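Long-range contacts in nitrite oxidoreductase subunit A (Kuenenia stuttgartiensis, PDB 7B04), which belongs to the molybdopterin oxidoreductase family, is similar to NarG subunits, and holds a molybdenum atom, two MD1 ligands and an iron/sulfur cluster: residues L1073-K1078 with A1089-C1093; I362-L366 with L511-A516; Q704-I708 with G764-I770; N163-E168 with D1027-Q1031; D973-D978 with V1103-E1109. All coordinates share one frame; numbering follows the deposited sequence.

Contact 1: residues L1073-K1078 with A1089-C1093; sequences LFHKAK and ADNHC
With CG of Leu1073 and of His1092 each lying opposite its own backbone N (chi1 -174° and -171°), the two side chains reach for one another, and methyl CD2 of Leu1073 comes to rest 3.4 Å from the centroid of the His1092 ring. The methyl lies over the middle of one face, 10° off the ring normal, a CH-pi contact. The segments belong to the region of a small two-stranded antiparallel sheet: 1073-1078 enters strand 1075-1076 through an inverse gamma turn centred on Phe1074, and 1089-1093 is the loop that follows its partner, strand 1083-1084. His1075 bends back so that its ND1 donates to Leu1073 O at 2.5 Å, which probably limits the ring's rotation. The amide of Asn1091 meets this ring at its edge, ND2 lying 3.2 Å from His1075 CD2 with the two planes almost perpendicular. The same ND2 gives Lys1076 O a weak hydrogen bond of 2.6 Å. Asp1090, whose side chain is about 11 Å from the molybdenum atom, sends OD1 out of the contact to the backbone N atoms of Asn269 and Tyr270. Helix 280-283 closes over Leu1073, His1075 and Asn1091 through Pro281. Lys1078, its chain turning only at the last torsion, passes Asp1090 CB at 4.1 Å from CE and donates NZ to Ala1089 O in a 2.7 Å hydrogen bond, tilted out of that carbonyl's plane.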
# COMPACT_ATOMS: atom_id res chain seq x y z
N LEU B 1073 28.66 26.81 1.41
CA LEU B 1073 27.21 26.99 1.27
C LEU B 1073 26.63 27.47 2.60
O LEU B 1073 26.30 26.67 3.48
CB LEU B 1073 26.53 25.71 0.80
CG LEU B 1073 25.05 25.96 0.53
CD1 LEU B 1073 24.87 27.04 -0.54
CD2 LEU B 1073 24.32 24.69 0.13
N PHE B 1074 26.51 28.79 2.74
CA PHE B 1074 25.92 29.40 3.93
C PHE B 1074 24.44 29.07 4.08
O PHE B 1074 23.58 29.81 3.59
CB PHE B 1074 26.10 30.92 3.87
CG PHE B 1074 25.49 31.65 5.03
CD1 PHE B 1074 26.07 31.59 6.28
CD2 PHE B 1074 24.35 32.41 4.86
CE1 PHE B 1074 25.51 32.27 7.35
CE2 PHE B 1074 23.78 33.09 5.92
CZ PHE B 1074 24.36 33.02 7.17
N HIS B 1075 24.12 27.94 4.71
CA HIS B 1075 22.74 27.57 5.03
C HIS B 1075 22.57 27.40 6.54
O HIS B 1075 23.52 27.53 7.32
CB HIS B 1075 22.31 26.31 4.27
CG HIS B 1075 23.19 25.13 4.50
ND1 HIS B 1075 24.44 25.02 3.93
CD2 HIS B 1075 23.01 24.01 5.22
CE1 HIS B 1075 24.99 23.88 4.30
NE2 HIS B 1075 24.14 23.25 5.09
N LYS B 1076 21.34 27.10 6.95
CA LYS B 1076 20.97 26.96 8.35
C LYS B 1076 21.12 25.53 8.84
O LYS B 1076 20.77 24.57 8.15
CB LYS B 1076 19.52 27.41 8.56
CG LYS B 1076 18.99 27.15 9.97
CD LYS B 1076 17.48 27.33 10.05
CE LYS B 1076 16.97 27.13 11.47
NZ LYS B 1076 17.19 25.74 11.97
N ALA B 1077 21.66 25.39 10.06
CA ALA B 1077 21.77 24.08 10.68
C ALA B 1077 20.39 23.53 11.00
O ALA B 1077 19.48 24.26 11.41
CB ALA B 1077 22.61 24.17 11.96
N LYS B 1078 20.22 22.22 10.81
CA LYS B 1078 18.89 21.62 10.91
C LYS B 1078 18.37 21.58 12.35
O LYS B 1078 17.16 21.66 12.56
CB LYS B 1078 18.89 20.22 10.29
CG LYS B 1078 19.71 19.16 11.01
CD LYS B 1078 19.60 17.83 10.27
CE LYS B 1078 20.27 16.69 11.04
NZ LYS B 1078 21.75 16.83 11.08
N ALA B 1089 25.05 16.65 7.92
CA ALA B 1089 24.37 15.40 7.58
C ALA B 1089 22.87 15.66 7.57
O ALA B 1089 22.33 16.32 8.46
CB ALA B 1089 24.74 14.27 8.53
N ASP B 1090 22.20 15.18 6.52
CA ASP B 1090 20.79 15.41 6.24
C ASP B 1090 20.51 16.86 5.89
O ASP B 1090 19.34 17.27 5.89
CB ASP B 1090 19.89 14.93 7.38
CG ASP B 1090 20.20 13.49 7.81
OD1 ASP B 1090 20.70 12.71 6.97
OD2 ASP B 1090 19.91 13.12 8.96
N ASN B 1091 21.54 17.67 5.63
CA ASN B 1091 21.38 19.07 5.24
C ASN B 1091 22.61 19.48 4.43
O ASN B 1091 23.62 19.87 5.02
CB ASN B 1091 21.25 19.96 6.46
CG ASN B 1091 20.70 21.32 6.14
OD1 ASN B 1091 19.98 21.50 5.16
ND2 ASN B 1091 21.01 22.29 6.98
N HIS B 1092 22.47 19.51 3.11
CA HIS B 1092 23.56 19.76 2.17
C HIS B 1092 24.66 18.71 2.26
O HIS B 1092 25.80 18.97 2.69
CB HIS B 1092 24.17 21.14 2.36
CG HIS B 1092 25.12 21.50 1.27
ND1 HIS B 1092 24.79 21.37 -0.06
CD2 HIS B 1092 26.43 21.87 1.30
CE1 HIS B 1092 25.82 21.72 -0.80
NE2 HIS B 1092 26.83 22.02 -0.00
N CYS B 1093 24.31 17.49 1.87
CA CYS B 1093 25.28 16.46 1.55
C CYS B 1093 24.71 15.66 0.39
O CYS B 1093 23.70 16.06 -0.23
CB CYS B 1093 25.66 15.64 2.80
SG CYS B 1093 24.33 14.81 3.65

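Contact 2: residues I362-L366 with L511-A516; sequences ITKIL and LAKDIA
Ala512 points its CB at helix 355-368 and meets two isoleucines there, Ile365 CG2 at 3.7 Å and Ile362 CG2 at 3.8 Å. Both isoleucines carry CG1 beside the backbone N (chi1 -63° in Ile362, -61° in Ile365), which turns the CG2 branch toward the alanine. From Ile362 the two branches diverge: CG2 also comes within 3.9 Å of Ile515 CD1, while CD1 runs on to cross Leu511 obliquely, 3.9 Å from its CD2. Leu366 starts off to one side, but its CD2 methyl reaches across and lands between Ala512 O and the CB of Ala516, which is 3.8 Å away. No hydrogen bond joins the two segments; the contact is apolar helix-helix packing, with Ala512 in its midst. The local axes approach to 9.4 Å, at a signed crossing angle of -56°. Both helices belong to an alpha/beta unit built on a parallel five-stranded sheet with the Rossmann-like order 3-2-1-4-5. Helix 505-517 lies on that sheet through Leu511 and Ile515, which touch Ile303 of the central strand 301-304, and helix 544-548 flanks 355-368, Pro545 touching both Thr363 and Leu366.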
# COMPACT_ATOMS: atom_id res chain seq x y z
N ILE B 362 8.13 28.45 -18.29
CA ILE B 362 7.01 29.12 -17.65
C ILE B 362 7.46 30.42 -17.01
O ILE B 362 6.74 31.43 -17.02
CB ILE B 362 6.34 28.18 -16.63
CG1 ILE B 362 5.76 26.95 -17.33
CG2 ILE B 362 5.25 28.91 -15.85
CD1 ILE B 362 5.29 25.87 -16.39
N THR B 363 8.68 30.44 -16.46
CA THR B 363 9.23 31.67 -15.91
C THR B 363 9.39 32.72 -17.01
O THR B 363 9.14 33.91 -16.78
CB THR B 363 10.58 31.40 -15.24
OG1 THR B 363 10.40 30.40 -14.22
CG2 THR B 363 11.13 32.67 -14.61
N LYS B 364 9.80 32.30 -18.21
CA LYS B 364 9.92 33.23 -19.32
C LYS B 364 8.56 33.82 -19.69
O LYS B 364 8.46 35.01 -19.98
CB LYS B 364 10.54 32.52 -20.53
CG LYS B 364 10.56 33.37 -21.79
CD LYS B 364 11.24 32.65 -22.94
CE LYS B 364 11.00 33.37 -24.25
NZ LYS B 364 11.60 34.74 -24.24
N ILE B 365 7.51 32.99 -19.68
CA ILE B 365 6.18 33.49 -19.98
C ILE B 365 5.72 34.47 -18.91
O ILE B 365 5.03 35.46 -19.21
CB ILE B 365 5.19 32.32 -20.14
CG1 ILE B 365 5.62 31.41 -21.30
CG2 ILE B 365 3.78 32.82 -20.38
CD1 ILE B 365 4.86 30.10 -21.36
N LEU B 366 6.10 34.23 -17.66
CA LEU B 366 5.68 35.13 -16.58
C LEU B 366 6.37 36.49 -16.67
O LEU B 366 5.82 37.49 -16.20
CB LEU B 366 5.96 34.49 -15.22
CG LEU B 366 5.09 33.29 -14.87
CD1 LEU B 366 5.59 32.65 -13.59
CD2 LEU B 366 3.63 33.69 -14.76
N LEU B 511 -0.70 26.25 -17.95
CA LEU B 511 -0.18 26.30 -16.59
C LEU B 511 0.45 27.65 -16.31
O LEU B 511 0.31 28.19 -15.20
CB LEU B 511 0.84 25.19 -16.37
CG LEU B 511 1.34 25.07 -14.93
CD1 LEU B 511 0.16 24.91 -13.98
CD2 LEU B 511 2.32 23.92 -14.78
N ALA B 512 1.14 28.22 -17.30
CA ALA B 512 1.75 29.53 -17.12
C ALA B 512 0.69 30.57 -16.81
O ALA B 512 0.87 31.42 -15.93
CB ALA B 512 2.54 29.93 -18.37
N LYS B 513 -0.45 30.51 -17.50
CA LYS B 513 -1.51 31.45 -17.18
C LYS B 513 -2.09 31.16 -15.81
O LYS B 513 -2.14 32.05 -14.96
CB LYS B 513 -2.59 31.40 -18.26
CG LYS B 513 -3.62 32.51 -18.16
CD LYS B 513 -4.54 32.57 -19.37
CE LYS B 513 -5.47 33.77 -19.28
NZ LYS B 513 -4.72 35.06 -19.30
N ASP B 514 -2.37 29.88 -15.51
CA ASP B 514 -3.02 29.53 -14.25
C ASP B 514 -2.21 30.02 -13.05
O ASP B 514 -2.78 30.53 -12.08
CB ASP B 514 -3.25 28.03 -14.16
CG ASP B 514 -4.48 27.58 -14.95
OD1 ASP B 514 -5.42 28.38 -15.09
OD2 ASP B 514 -4.49 26.42 -15.42
N ILE B 515 -0.89 29.87 -13.10
CA ILE B 515 -0.04 30.36 -12.02
C ILE B 515 -0.21 31.86 -11.84
O ILE B 515 -0.19 32.38 -10.72
CB ILE B 515 1.43 29.98 -12.29
CG1 ILE B 515 1.60 28.46 -12.28
CG2 ILE B 515 2.36 30.62 -11.27
CD1 ILE B 515 2.93 27.99 -12.83
N ALA B 516 -0.40 32.59 -12.95
CA ALA B 516 -0.48 34.05 -12.90
C ALA B 516 -1.86 34.58 -12.54
O ALA B 516 -1.96 35.72 -12.07
CB ALA B 516 -0.04 34.63 -14.25

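Contact 3: residues Q704-I708 with G764-I770; sequences QEFEI and GRASVYI
Glu705 OE2 accepts a weak hydrogen bond from Ala766 N at 3.1 Å, with an angle of 140° at the hydrogen, and the polar contacts centre on this carboxylate. OE1 turns back to its own segment and takes Phe706 N on its anti lone pair, 3.0 Å away. The bend at chi2 (69°) folds the carboxylate round into this position, where the bond at OE1 and the weak one at OE2 probably limit its rotation. Ala766 CB also lies against Glu705 CD and CG. Gly764, just before, leaves the preceding helix with positive phi in a Schellman motif, so the residues touched by Glu705 form the link between helices 759-762 and 767-774. On the other side, 704-708 leads into strand 707-709, an outer strand of a three-stranded antiparallel sheet next to 716-720. Glu707 points its CB away from the helix, and its OE2 accepts a hydrogen bond from Gly235 N, the side chain about 8 Å from a bound MD1. The apolar contacts gather on Ile770. Its CD1 lies 4.1 Å from Phe706 CB, and its CG2 lies 4.2 Å from Ile708 CB, the two isoleucines sliding past each other in opposite directions. Helix 785-788 adds Cys785 against Ile770 and Ser767. The Phe706 ring meets Ser767 obliquely, CD2 being 3.6 Å from OG.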
# COMPACT_ATOMS: atom_id res chain seq x y z
N GLN B 704 8.38 -2.39 25.64
CA GLN B 704 8.42 -2.42 27.09
C GLN B 704 8.98 -1.13 27.69
O GLN B 704 9.35 -1.12 28.86
CB GLN B 704 9.24 -3.62 27.56
CG GLN B 704 8.51 -4.95 27.45
CD GLN B 704 9.47 -6.13 27.44
OE1 GLN B 704 10.65 -5.98 27.12
NE2 GLN B 704 8.96 -7.30 27.80
N GLU B 705 9.02 -0.06 26.91
CA GLU B 705 9.51 1.23 27.37
C GLU B 705 8.93 2.29 26.44
O GLU B 705 8.59 2.01 25.29
CB GLU B 705 11.05 1.25 27.38
CG GLU B 705 11.72 2.59 27.69
CD GLU B 705 11.53 3.03 29.12
OE1 GLU B 705 10.49 3.66 29.42
OE2 GLU B 705 12.41 2.75 29.96
N PHE B 706 8.81 3.51 26.96
CA PHE B 706 8.13 4.56 26.21
C PHE B 706 9.01 5.07 25.07
O PHE B 706 10.24 4.98 25.11
CB PHE B 706 7.74 5.71 27.13
CG PHE B 706 6.79 5.30 28.22
CD1 PHE B 706 5.50 4.91 27.92
CD2 PHE B 706 7.19 5.33 29.55
CE1 PHE B 706 4.63 4.53 28.92
CE2 PHE B 706 6.32 4.96 30.55
CZ PHE B 706 5.03 4.56 30.24
N GLU B 707 8.36 5.59 24.03
CA GLU B 707 9.06 6.10 22.86
C GLU B 707 8.36 7.34 22.32
O GLU B 707 7.14 7.47 22.40
CB GLU B 707 9.16 5.03 21.77
CG GLU B 707 10.16 5.38 20.70
CD GLU B 707 11.57 5.50 21.26
OE1 GLU B 707 11.94 4.66 22.11
OE2 GLU B 707 12.29 6.44 20.88
N ILE B 708 9.16 8.24 21.76
CA ILE B 708 8.71 9.54 21.27
C ILE B 708 8.91 9.60 19.76
O ILE B 708 9.91 9.10 19.24
CB ILE B 708 9.46 10.69 21.98
CG1 ILE B 708 9.09 12.05 21.37
CG2 ILE B 708 10.96 10.46 21.91
CD1 ILE B 708 7.66 12.44 21.60
N GLY B 764 15.23 1.42 33.36
CA GLY B 764 13.84 1.33 32.95
C GLY B 764 13.11 2.65 32.96
O GLY B 764 11.88 2.67 32.98
N ARG B 765 13.84 3.78 32.96
CA ARG B 765 13.25 5.11 32.96
C ARG B 765 13.81 5.91 31.79
O ARG B 765 14.73 6.72 31.96
CB ARG B 765 13.51 5.82 34.30
CG ARG B 765 13.13 5.00 35.53
CD ARG B 765 13.26 5.82 36.81
NE ARG B 765 14.64 6.23 37.07
CZ ARG B 765 15.00 7.05 38.05
NH1 ARG B 765 16.28 7.37 38.21
NH2 ARG B 765 14.09 7.55 38.86
N ALA B 766 13.25 5.70 30.61
CA ALA B 766 13.61 6.50 29.45
C ALA B 766 12.84 7.81 29.39
O ALA B 766 13.19 8.69 28.59
CB ALA B 766 13.39 5.72 28.15
N SER B 767 11.78 7.94 30.19
CA SER B 767 11.05 9.20 30.28
C SER B 767 11.98 10.35 30.66
O SER B 767 11.70 11.51 30.32
CB SER B 767 9.91 9.08 31.29
OG SER B 767 8.97 8.10 30.89
N VAL B 768 13.06 10.06 31.39
CA VAL B 768 14.04 11.09 31.73
C VAL B 768 14.62 11.71 30.46
O VAL B 768 14.61 12.94 30.29
CB VAL B 768 15.15 10.50 32.62
CG1 VAL B 768 16.37 11.41 32.63
CG2 VAL B 768 14.63 10.29 34.04
N TYR B 769 15.12 10.87 29.55
CA TYR B 769 15.68 11.38 28.31
C TYR B 769 14.62 12.05 27.45
O TYR B 769 14.89 13.06 26.78
CB TYR B 769 16.36 10.25 27.53
CG TYR B 769 17.49 9.57 28.27
CD1 TYR B 769 18.67 10.24 28.56
CD2 TYR B 769 17.38 8.24 28.66
CE1 TYR B 769 19.71 9.61 29.23
CE2 TYR B 769 18.41 7.60 29.33
CZ TYR B 769 19.57 8.29 29.61
OH TYR B 769 20.59 7.66 30.28
N ILE B 770 13.40 11.50 27.44
CA ILE B 770 12.32 12.10 26.66
C ILE B 770 12.00 13.49 27.20
O ILE B 770 11.79 14.44 26.43
CB ILE B 770 11.08 11.18 26.66
CG1 ILE B 770 11.41 9.84 26.02
CG2 ILE B 770 9.92 11.85 25.94
CD1 ILE B 770 10.34 8.79 26.19

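Contact 4: residues N163-E168 with D1027-Q1031; sequences NRGNDE and DKTVQ
Lys1028 stretches toward the loop 163-168 along the carbonyl of Gly165, with CG and CE each 3.3 Å from Gly165 O, and its NZ donates to Asp167 O in a hydrogen bond modelled very short, at 2.5 Å. CG sits beside the backbone N (chi1 -67°) and the chain is fully extended beyond it, which carries the ammonium from the helix to the far part of the loop. Glu689 adds a long, weak ion pair to NZ. Asp1027, in the first turn of helix 1027-1033, points its CB at the loop and sets OD2 3.4 Å from Gly165 CA; the glycine, having no side chain, leaves room for the carboxylate. The loop joins helix 153-158 to strand 169-171, an outermost strand of a seven-stranded mixed sheet, so the contact brings an early part of the chain against a helix some 860 residues later. Behind Asp1027 stands helix 994-999, touching it through Phe995 and Val998, while Tyr690 OH bonds its backbone N. Asn166 lays its amide almost parallel to the Asp1027 carboxylate, the planes 6° apart although the two side chains cross at about a right angle. Its OD1 lies toward Asp1027 OD2 and its ND2 toward Gln1031 OE1, though the details there are doubtful. Asp167 points its CB away; OD2 forms a salt bridge with Arg137 and accepts a hydrogen bond from Gly139 N.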
# COMPACT_ATOMS: atom_id res chain seq x y z
N ASN B 163 31.94 -14.48 0.83
CA ASN B 163 30.70 -15.22 0.61
C ASN B 163 29.98 -15.33 1.95
O ASN B 163 30.13 -16.32 2.67
CB ASN B 163 31.00 -16.60 0.01
CG ASN B 163 29.75 -17.30 -0.48
OD1 ASN B 163 28.64 -16.77 -0.38
ND2 ASN B 163 29.92 -18.50 -1.03
N ARG B 164 29.21 -14.30 2.29
CA ARG B 164 28.41 -14.29 3.51
C ARG B 164 27.01 -14.85 3.31
O ARG B 164 26.28 -15.01 4.30
CB ARG B 164 28.29 -12.87 4.07
CG ARG B 164 29.50 -12.36 4.83
CD ARG B 164 29.14 -11.07 5.56
NE ARG B 164 30.23 -10.55 6.38
CZ ARG B 164 31.05 -9.58 6.00
NH1 ARG B 164 30.91 -9.01 4.81
NH2 ARG B 164 32.01 -9.16 6.82
N GLY B 165 26.62 -15.16 2.08
CA GLY B 165 25.26 -15.60 1.81
C GLY B 165 25.12 -17.11 1.78
O GLY B 165 24.01 -17.63 1.69
N ASN B 166 26.25 -17.81 1.85
CA ASN B 166 26.26 -19.27 1.95
C ASN B 166 26.78 -19.75 3.30
O ASN B 166 27.04 -20.94 3.47
CB ASN B 166 27.08 -19.87 0.81
CG ASN B 166 26.45 -19.65 -0.54
OD1 ASN B 166 27.00 -18.94 -1.39
ND2 ASN B 166 25.28 -20.24 -0.76
N ASP B 167 26.93 -18.84 4.26
CA ASP B 167 27.29 -19.21 5.62
C ASP B 167 26.01 -19.40 6.43
O ASP B 167 24.90 -19.32 5.90
CB ASP B 167 28.20 -18.15 6.23
CG ASP B 167 28.98 -18.65 7.43
OD1 ASP B 167 28.79 -19.82 7.82
OD2 ASP B 167 29.78 -17.88 7.98
N GLU B 168 26.15 -19.66 7.72
CA GLU B 168 25.00 -19.97 8.57
C GLU B 168 24.89 -18.96 9.70
O GLU B 168 25.89 -18.57 10.30
CB GLU B 168 25.11 -21.38 9.14
CG GLU B 168 23.88 -21.84 9.89
CD GLU B 168 23.99 -23.26 10.39
OE1 GLU B 168 25.06 -23.88 10.18
OE2 GLU B 168 23.02 -23.76 11.00
N ASP B 1027 21.75 -15.53 -2.09
CA ASP B 1027 22.29 -16.82 -2.50
C ASP B 1027 21.33 -17.95 -2.18
O ASP B 1027 20.92 -18.71 -3.06
CB ASP B 1027 23.65 -17.06 -1.83
CG ASP B 1027 24.74 -16.16 -2.38
OD1 ASP B 1027 24.68 -15.81 -3.57
OD2 ASP B 1027 25.66 -15.81 -1.61
N LYS B 1028 20.90 -18.04 -0.91
CA LYS B 1028 20.09 -19.17 -0.47
C LYS B 1028 18.71 -19.18 -1.10
O LYS B 1028 18.15 -20.26 -1.35
CB LYS B 1028 19.99 -19.17 1.05
CG LYS B 1028 21.31 -19.45 1.74
CD LYS B 1028 21.19 -19.34 3.24
CE LYS B 1028 22.54 -19.55 3.89
NZ LYS B 1028 22.49 -19.36 5.36
N THR B 1029 18.12 -18.01 -1.35
CA THR B 1029 16.82 -17.98 -2.00
C THR B 1029 16.92 -18.52 -3.42
O THR B 1029 16.01 -19.22 -3.89
CB THR B 1029 16.24 -16.57 -1.99
OG1 THR B 1029 17.13 -15.67 -2.67
CG2 THR B 1029 16.02 -16.08 -0.57
N VAL B 1030 18.00 -18.19 -4.12
CA VAL B 1030 18.22 -18.74 -5.45
C VAL B 1030 18.47 -20.25 -5.38
O VAL B 1030 17.96 -21.01 -6.20
CB VAL B 1030 19.38 -18.00 -6.15
CG1 VAL B 1030 19.73 -18.68 -7.47
CG2 VAL B 1030 19.00 -16.55 -6.39
N GLN B 1031 19.26 -20.70 -4.39
CA GLN B 1031 19.48 -22.14 -4.23
C GLN B 1031 18.17 -22.87 -3.99
O GLN B 1031 17.95 -23.97 -4.51
CB GLN B 1031 20.44 -22.44 -3.08
CG GLN B 1031 21.71 -21.62 -2.99
CD GLN B 1031 22.62 -22.12 -1.88
OE1 GLN B 1031 23.81 -21.82 -1.86
NE2 GLN B 1031 22.05 -22.91 -0.97

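Contact 5: residues D973-D978 with V1103-E1109; sequences DYVYVD and VKITKAE
Tyr974 O is gripped by two backbone donors at once, Ala1108 N at 2.7 Å and Glu1109 N at 3.2 Å, both arriving from the same face of its carbonyl plane. Two successive residues thus stand opposite one, a classic beta bulge in the antiparallel pairing of strands 974-978 and 1102-1109, and Tyr974 N completes the site by donating to Glu1109 O. Beyond the bulge the ladder is regular. Tyr976 N binds Thr1106 O at 2.8 Å, with only a weak bond in return, and Asp978 exchanges two bonds with Lys1104: Asp978 N to Lys1104 O at 2.9 Å, almost straight at 178°, and Lys1104 N to Asp978 O at 2.7 Å. On one face the Tyr976 ring, its CG beside the backbone N (chi1 -78°), leans back over the bulge, so that CE2 comes obliquely within 3.5 Å of Ala1108 CB; Thr1106 OG1 lies near its edge. Arg1000 gives this ring a cation-pi contact and forms a salt bridge with Asp978; another joins Glu1109 to Arg1052. On the other face Val977 and Ile1105 lie side by side, CG1 3.8 Å from CD1; Val1103 CG1 also neighbours Val977. Ile957 of strand 956-959 lies against Val975, Val977 and Ile1105. The six-stranded mixed sheet, whose end strands also pair, is consistent with this family's double-psi barrel-like C-terminal domain; within it 974-978 also pairs with 1001-1007, and 1102-1109 with 911-914.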
# COMPACT_ATOMS: atom_id res chain seq x y z
N ASP B 973 5.14 -12.27 -19.46
CA ASP B 973 6.38 -12.98 -19.67
C ASP B 973 7.46 -12.49 -18.71
O ASP B 973 7.45 -11.33 -18.28
CB ASP B 973 6.86 -12.82 -21.11
CG ASP B 973 5.97 -13.52 -22.11
OD1 ASP B 973 5.32 -14.52 -21.73
OD2 ASP B 973 5.94 -13.09 -23.28
N TYR B 974 8.40 -13.37 -18.39
CA TYR B 974 9.57 -13.00 -17.61
C TYR B 974 10.59 -12.32 -18.53
O TYR B 974 10.77 -12.72 -19.68
CB TYR B 974 10.19 -14.24 -16.96
CG TYR B 974 9.40 -14.77 -15.77
CD1 TYR B 974 9.55 -14.21 -14.51
CD2 TYR B 974 8.52 -15.83 -15.92
CE1 TYR B 974 8.85 -14.70 -13.42
CE2 TYR B 974 7.80 -16.32 -14.83
CZ TYR B 974 7.97 -15.75 -13.59
OH TYR B 974 7.27 -16.23 -12.51
N VAL B 975 11.22 -11.26 -18.02
CA VAL B 975 12.14 -10.42 -18.79
C VAL B 975 13.39 -10.14 -17.97
O VAL B 975 13.33 -9.98 -16.74
CB VAL B 975 11.45 -9.11 -19.24
CG1 VAL B 975 10.31 -9.40 -20.22
CG2 VAL B 975 10.91 -8.35 -18.04
N TYR B 976 14.50 -9.98 -18.64
CA TYR B 976 15.72 -9.61 -17.91
C TYR B 976 15.81 -8.09 -17.94
O TYR B 976 15.39 -7.53 -18.92
CB TYR B 976 16.91 -10.27 -18.59
CG TYR B 976 17.11 -11.73 -18.30
CD1 TYR B 976 17.54 -12.16 -17.06
CD2 TYR B 976 16.92 -12.68 -19.28
CE1 TYR B 976 17.75 -13.50 -16.81
CE2 TYR B 976 17.13 -14.02 -19.04
CZ TYR B 976 17.54 -14.43 -17.80
OH TYR B 976 17.75 -15.75 -17.56
N VAL B 977 16.22 -7.46 -16.85
CA VAL B 977 16.43 -5.99 -16.85
C VAL B 977 17.93 -5.81 -16.71
O VAL B 977 18.43 -5.96 -15.61
CB VAL B 977 15.71 -5.30 -15.69
CG1 VAL B 977 14.76 -4.22 -16.18
CG2 VAL B 977 14.99 -6.30 -14.82
N ASP B 978 18.59 -5.38 -17.78
CA ASP B 978 20.06 -5.30 -17.77
C ASP B 978 20.46 -3.84 -17.94
O ASP B 978 19.79 -3.13 -18.67
CB ASP B 978 20.65 -6.24 -18.81
CG ASP B 978 20.56 -7.70 -18.42
OD1 ASP B 978 20.01 -8.47 -19.20
OD2 ASP B 978 21.05 -8.05 -17.36
N VAL B 1103 17.97 1.27 -19.00
CA VAL B 1103 17.98 -0.22 -18.94
C VAL B 1103 17.73 -0.82 -20.32
O VAL B 1103 17.18 -0.15 -21.14
CB VAL B 1103 16.86 -0.64 -17.96
CG1 VAL B 1103 16.99 -2.05 -17.47
CG2 VAL B 1103 16.82 0.28 -16.77
N LYS B 1104 18.16 -2.06 -20.49
CA LYS B 1104 17.90 -2.90 -21.68
C LYS B 1104 16.94 -4.01 -21.24
O LYS B 1104 17.14 -4.56 -20.17
CB LYS B 1104 19.19 -3.55 -22.17
CG LYS B 1104 19.10 -4.16 -23.55
CD LYS B 1104 20.41 -4.57 -24.13
CE LYS B 1104 21.00 -5.79 -23.46
NZ LYS B 1104 22.22 -6.26 -24.15
N ILE B 1105 15.90 -4.27 -22.02
CA ILE B 1105 14.91 -5.32 -21.70
C ILE B 1105 14.97 -6.37 -22.79
O ILE B 1105 14.99 -6.02 -23.94
CB ILE B 1105 13.50 -4.71 -21.63
CG1 ILE B 1105 13.52 -3.30 -21.08
CG2 ILE B 1105 12.58 -5.58 -20.81
CD1 ILE B 1105 13.45 -3.27 -19.60
N THR B 1106 15.04 -7.63 -22.39
CA THR B 1106 15.03 -8.77 -23.29
C THR B 1106 14.18 -9.86 -22.66
O THR B 1106 14.20 -10.05 -21.44
CB THR B 1106 16.43 -9.32 -23.62
OG1 THR B 1106 16.83 -10.27 -22.63
CG2 THR B 1106 17.47 -8.21 -23.73
N LYS B 1107 13.44 -10.58 -23.50
CA LYS B 1107 12.59 -11.66 -23.03
C LYS B 1107 13.40 -12.78 -22.39
O LYS B 1107 14.50 -13.13 -22.85
CB LYS B 1107 11.77 -12.22 -24.20
CG LYS B 1107 10.92 -13.43 -23.84
CD LYS B 1107 10.23 -14.01 -25.07
CE LYS B 1107 9.47 -15.28 -24.73
NZ LYS B 1107 8.83 -15.89 -25.93
N ALA B 1108 12.87 -13.34 -21.31
CA ALA B 1108 13.52 -14.38 -20.53
C ALA B 1108 12.80 -15.72 -20.61
O ALA B 1108 13.43 -16.74 -20.92
CB ALA B 1108 13.63 -13.95 -19.07
N GLU B 1109 11.50 -15.75 -20.34
CA GLU B 1109 10.74 -16.99 -20.32
C GLU B 1109 9.28 -16.67 -20.61
O GLU B 1109 8.82 -15.55 -20.41
CB GLU B 1109 10.89 -17.71 -18.97
CG GLU B 1109 10.27 -19.10 -18.89
CD GLU B 1109 10.53 -19.77 -17.56
OE1 GLU B 1109 11.21 -19.16 -16.71
OE2 GLU B 1109 10.04 -20.90 -17.36

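How the contacts relate
From the N terminus, 163-168 opens contact 4, whose loop stays open for some 860 residues. Within it contact 2 closes first, pairing two helices of the Rossmann-like unit, and then contact 3 joins an outer strand to a nearby helix. Segment 973-978 opens contact 5 before 1027-1031 closes contact 4, so these two cross; they lie on the same side of the chain's centre, their own centres about 24 Å apart. Contact 1 then opens and closes near the molybdenum atom, wholly within the span of contact 5, before 1103-1109 completes the C-terminal sheet. None of the five touch; contacts 2 and 4 have centres about 56 Å apart.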